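Local coordinates for high affinity transport system protein p37 (PDB 3EKI) that binds thiamine diphosphate as the extracytoplasmic lipoprotein of a high-affinity transport system, and is probably its substrate-binding component, at residues 214-225 with 330-341. Numbering follows the deposited sequence.
Sequences FYRGMIWIKGND and EKMEALIVTNPI. With CA (calcium ion), chain E; TPP (thiamine diphosphate), chain B.
With CG set between the backbone N and carbonyl carbon (chi1 74°), the Tyr215 ring lies alongside Ile341, its CE1 3.5 Å from Ile341 CG1. Tyrosine suits the place because one flat face packs on C6 of thiamine diphosphate while the hydroxyl reaches the diphosphate, Tyr215 OH donating a 2.6 Å hydrogen bond to O1B. Met332 extends its chain, CG anti to the backbone N (chi1 -160°), until CE lies over the Trp220 indole in a CH-pi contact, 3.8 Å from the five-membered ring centroid; Met218 CE sits over the opposite face, toward its rim. Flexible, unbranched methionines suit a broad flat ring.

The strands run antiparallel, and a classic beta bulge sets Leu335 and Ile336 against Ile219. Next to the Met218-Val337 pair, Thr338 OG1 accepts from Gly217 N at 2.9 Å and donates to Asn339 O, a hydroxyl doing both jobs. Arg216 sends NH1 to Thr338 O at 3.1 Å, in the guanidinium plane, while Pro340 CB packs over one face; Arg216 NH1 also bonds to Lys160 O, and Arg216 NE forms a salt bridge with Asp155. At the far end Lys331 NZ bridges to Asp225 OD1, and Glu330 O binds calcium with Thr326 and Lys327.

Strand 331-337 forms one margin of a mixed sheet, with 217-223 between it and 304-308; Ile221 packs on helix 225-236, Ile219 on helix 256-269, and Ile336 on helix 170-184.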
# COMPACT_ATOMS: atom_id res chain seq x y z
N PHE A 214 -2.69 -0.76 8.96
CA PHE A 214 -1.30 -0.52 8.60
C PHE A 214 -0.87 -1.44 7.47
O PHE A 214 -1.54 -2.44 7.16
CB PHE A 214 -0.42 -0.77 9.83
CG PHE A 214 -0.42 -2.23 10.26
CD1 PHE A 214 0.52 -3.17 9.85
CD2 PHE A 214 -1.42 -2.69 11.10
CE1 PHE A 214 0.43 -4.50 10.22
CE2 PHE A 214 -1.51 -4.00 11.50
CZ PHE A 214 -0.58 -4.90 11.07
N TYR A 215 0.31 -1.20 6.90
CA TYR A 215 1.00 -2.15 6.04
C TYR A 215 2.49 -1.89 6.26
O TYR A 215 2.91 -0.93 6.93
CB TYR A 215 0.62 -2.08 4.56
CG TYR A 215 1.16 -0.89 3.81
CD1 TYR A 215 0.88 0.42 4.23
CD2 TYR A 215 1.94 -1.04 2.68
CE1 TYR A 215 1.36 1.51 3.55
CE2 TYR A 215 2.44 0.04 1.99
CZ TYR A 215 2.15 1.32 2.42
OH TYR A 215 2.66 2.38 1.74
N ARG A 216 3.30 -2.77 5.70
CA ARG A 216 4.75 -2.68 5.77
C ARG A 216 5.39 -2.89 4.41
O ARG A 216 4.76 -3.37 3.46
CB ARG A 216 5.32 -3.76 6.70
CG ARG A 216 4.73 -3.82 8.09
CD ARG A 216 5.36 -5.00 8.83
NE ARG A 216 4.59 -5.25 10.03
CZ ARG A 216 4.77 -4.75 11.24
NH1 ARG A 216 5.78 -3.90 11.46
NH2 ARG A 216 3.94 -5.12 12.20
N GLY A 217 6.67 -2.57 4.28
CA GLY A 217 7.50 -3.03 3.21
C GLY A 217 8.25 -4.30 3.66
O GLY A 217 8.07 -4.77 4.78
N MET A 218 9.04 -4.79 2.71
CA MET A 218 9.86 -5.97 3.05
C MET A 218 11.09 -5.98 2.17
O MET A 218 11.12 -5.38 1.10
CB MET A 218 9.07 -7.25 2.86
CG MET A 218 8.68 -7.58 1.44
SD MET A 218 7.74 -9.11 1.32
CE MET A 218 9.00 -10.31 1.70
N ILE A 219 12.13 -6.66 2.65
CA ILE A 219 13.35 -6.84 1.89
C ILE A 219 13.50 -8.33 1.54
O ILE A 219 13.48 -9.11 2.47
CB ILE A 219 14.59 -6.36 2.67
CG1 ILE A 219 14.49 -4.88 3.05
CG2 ILE A 219 15.87 -6.65 1.91
CD1 ILE A 219 15.58 -4.31 3.90
N TRP A 220 13.64 -8.58 0.26
CA TRP A 220 13.90 -9.89 -0.31
C TRP A 220 15.38 -10.05 -0.61
O TRP A 220 16.06 -9.09 -0.95
CB TRP A 220 13.18 -10.06 -1.63
CG TRP A 220 11.70 -10.03 -1.64
CD1 TRP A 220 10.90 -8.92 -1.82
CD2 TRP A 220 10.80 -11.13 -1.46
NE1 TRP A 220 9.58 -9.28 -1.77
CE2 TRP A 220 9.49 -10.63 -1.55
CE3 TRP A 220 10.99 -12.50 -1.23
CZ2 TRP A 220 8.36 -11.43 -1.43
CZ3 TRP A 220 9.85 -13.28 -1.11
CH2 TRP A 220 8.56 -12.76 -1.20
N ILE A 221 15.83 -11.31 -0.54
CA ILE A 221 17.13 -11.73 -1.02
C ILE A 221 16.97 -12.93 -1.93
O ILE A 221 16.01 -13.68 -1.80
CB ILE A 221 18.10 -11.99 0.13
CG1 ILE A 221 17.67 -13.10 1.07
CG2 ILE A 221 18.32 -10.67 0.90
CD1 ILE A 221 18.74 -13.49 2.09
N LYS A 222 17.92 -13.03 -2.88
CA LYS A 222 17.85 -14.11 -3.87
C LYS A 222 19.24 -14.61 -4.18
O LYS A 222 20.14 -13.79 -4.28
CB LYS A 222 17.20 -13.62 -5.15
CG LYS A 222 17.22 -14.60 -6.30
CD LYS A 222 17.72 -14.13 -7.62
CE LYS A 222 18.74 -13.03 -7.70
NZ LYS A 222 19.14 -12.71 -9.07
N GLY A 223 19.40 -15.92 -4.34
CA GLY A 223 20.65 -16.43 -4.86
C GLY A 223 20.68 -17.95 -4.79
O GLY A 223 19.71 -18.53 -4.31
N ASN A 224 21.80 -18.51 -5.22
CA ASN A 224 22.09 -19.89 -4.84
C ASN A 224 22.48 -19.96 -3.37
O ASN A 224 22.57 -18.95 -2.66
CB ASN A 224 23.19 -20.42 -5.75
CG ASN A 224 24.50 -19.70 -5.63
OD1 ASN A 224 24.83 -19.04 -4.66
ND2 ASN A 224 25.34 -19.84 -6.66
N ASP A 225 22.70 -21.19 -2.88
CA ASP A 225 22.97 -21.35 -1.46
C ASP A 225 24.17 -20.56 -0.95
O ASP A 225 24.12 -19.97 0.13
CB ASP A 225 23.26 -22.83 -1.18
CG ASP A 225 22.04 -23.70 -1.40
OD1 ASP A 225 20.92 -23.15 -1.44
OD2 ASP A 225 22.25 -24.93 -1.50
N GLU A 330 18.37 -21.39 -7.63
CA GLU A 330 18.28 -20.21 -6.79
C GLU A 330 16.91 -20.14 -6.13
O GLU A 330 15.95 -20.75 -6.58
CB GLU A 330 18.57 -18.94 -7.60
CG GLU A 330 19.92 -19.03 -8.30
CD GLU A 330 20.40 -17.76 -8.95
OE1 GLU A 330 19.66 -16.76 -8.92
OE2 GLU A 330 21.52 -17.78 -9.51
N LYS A 331 16.83 -19.40 -5.04
CA LYS A 331 15.63 -19.17 -4.30
C LYS A 331 15.58 -17.67 -3.97
O LYS A 331 16.60 -17.01 -3.82
CB LYS A 331 15.55 -19.92 -2.97
CG LYS A 331 15.97 -21.37 -2.91
CD LYS A 331 15.70 -21.94 -1.53
CE LYS A 331 16.72 -21.44 -0.51
NZ LYS A 331 18.12 -21.71 -0.93
N MET A 332 14.37 -17.18 -3.83
CA MET A 332 14.08 -15.86 -3.32
C MET A 332 13.36 -15.98 -1.98
O MET A 332 12.39 -16.76 -1.86
CB MET A 332 13.19 -15.18 -4.34
CG MET A 332 13.12 -13.68 -4.31
SD MET A 332 12.16 -13.06 -5.72
CE MET A 332 11.58 -11.54 -4.97
N GLU A 333 13.79 -15.26 -0.96
CA GLU A 333 13.19 -15.36 0.34
C GLU A 333 13.19 -14.01 1.05
O GLU A 333 13.98 -13.13 0.71
CB GLU A 333 13.92 -16.39 1.21
CG GLU A 333 15.36 -16.05 1.49
CD GLU A 333 16.20 -17.23 1.97
OE1 GLU A 333 17.07 -17.00 2.83
OE2 GLU A 333 16.05 -18.38 1.53
N ALA A 334 12.31 -13.89 2.03
CA ALA A 334 12.24 -12.69 2.84
C ALA A 334 13.40 -12.64 3.83
O ALA A 334 13.67 -13.63 4.52
CB ALA A 334 10.91 -12.66 3.57
N LEU A 335 14.02 -11.48 3.92
CA LEU A 335 15.05 -11.21 4.93
C LEU A 335 14.50 -10.56 6.18
O LEU A 335 14.74 -10.98 7.32
CB LEU A 335 16.14 -10.36 4.29
CG LEU A 335 17.23 -9.86 5.25
CD1 LEU A 335 18.13 -11.00 5.66
CD2 LEU A 335 17.98 -8.73 4.55
N ILE A 336 13.71 -9.49 5.99
CA ILE A 336 13.15 -8.74 7.09
C ILE A 336 12.01 -7.88 6.54
O ILE A 336 12.06 -7.55 5.36
CB ILE A 336 14.20 -7.87 7.80
CG1 ILE A 336 13.78 -7.30 9.15
CG2 ILE A 336 14.69 -6.77 6.87
CD1 ILE A 336 14.91 -6.74 9.98
N VAL A 337 11.01 -7.61 7.38
CA VAL A 337 10.00 -6.62 6.96
C VAL A 337 10.34 -5.27 7.56
O VAL A 337 11.37 -5.09 8.23
CB VAL A 337 8.57 -7.04 7.31
CG1 VAL A 337 8.30 -8.38 6.60
CG2 VAL A 337 8.30 -7.14 8.79
N THR A 338 9.50 -4.27 7.35
CA THR A 338 9.79 -2.94 7.87
C THR A 338 8.84 -2.58 9.02
O THR A 338 7.99 -3.36 9.42
CB THR A 338 9.66 -1.85 6.80
OG1 THR A 338 8.26 -1.64 6.48
CG2 THR A 338 10.36 -2.22 5.50
N ASN A 339 9.00 -1.37 9.54
CA ASN A 339 8.10 -0.76 10.50
C ASN A 339 6.80 -0.44 9.75
O ASN A 339 6.80 -0.35 8.53
CB ASN A 339 8.71 0.49 11.11
CG ASN A 339 9.97 0.26 11.91
OD1 ASN A 339 10.15 -0.80 12.50
ND2 ASN A 339 10.83 1.27 11.92
N PRO A 340 5.72 -0.35 10.51
CA PRO A 340 4.39 -0.17 9.89
C PRO A 340 3.93 1.27 9.74
O PRO A 340 4.22 2.11 10.60
CB PRO A 340 3.54 -0.87 10.94
CG PRO A 340 4.17 -0.50 12.24
CD PRO A 340 5.66 -0.44 11.97
N ILE A 341 3.18 1.51 8.65
CA ILE A 341 2.57 2.84 8.47
C ILE A 341 1.11 2.68 8.07
O ILE A 341 0.69 1.58 7.71
CB ILE A 341 3.31 3.68 7.42
CG1 ILE A 341 3.28 3.11 6.01
CG2 ILE A 341 4.74 3.92 7.90
CD1 ILE A 341 3.86 4.02 4.94
CA CA E . 14.30 -21.39 -8.03
N1' TPP B . -4.30 -5.72 -2.11
C2' TPP B . -4.87 -5.74 -3.34
CM2 TPP B . -6.07 -6.67 -3.58
N3' TPP B . -4.40 -4.96 -4.32
C4' TPP B . -3.41 -4.07 -4.05
N4' TPP B . -3.01 -3.24 -5.02
C5' TPP B . -2.77 -4.07 -2.80
C6' TPP B . -3.26 -4.95 -1.84
C7' TPP B . -1.58 -3.18 -2.41
N3 TPP B . -1.92 -1.86 -1.85
C2 TPP B . -3.01 -1.16 -2.16
S1 TPP B . -3.02 0.33 -1.23
C5 TPP B . -1.50 -0.06 -0.46
C4 TPP B . -1.03 -1.23 -1.03
CM4 TPP B . 0.18 -1.99 -0.44
C6 TPP B . -0.76 0.87 0.51
C7 TPP B . -0.09 2.02 -0.25
O7 TPP B . 0.92 1.47 -1.13
PA TPP B . 1.49 2.19 -2.43
O1A TPP B . 2.25 1.20 -3.22
O2A TPP B . 0.37 2.87 -3.17
O3A TPP B . 2.38 3.40 -1.95
PB TPP B . 3.94 3.35 -1.59
O1B TPP B . 4.16 2.45 -0.41
O2B TPP B . 4.29 4.85 -1.25
O3B TPP B . 4.78 2.95 -2.87
O HOH W 1 19.37 -14.65 -10.97
O HOH W 2 23.33 -16.51 -6.93
O HOH W 3 19.65 -21.99 1.02
O HOH W 4 14.50 -23.62 -7.57
O HOH W 5 12.74 -21.29 -6.29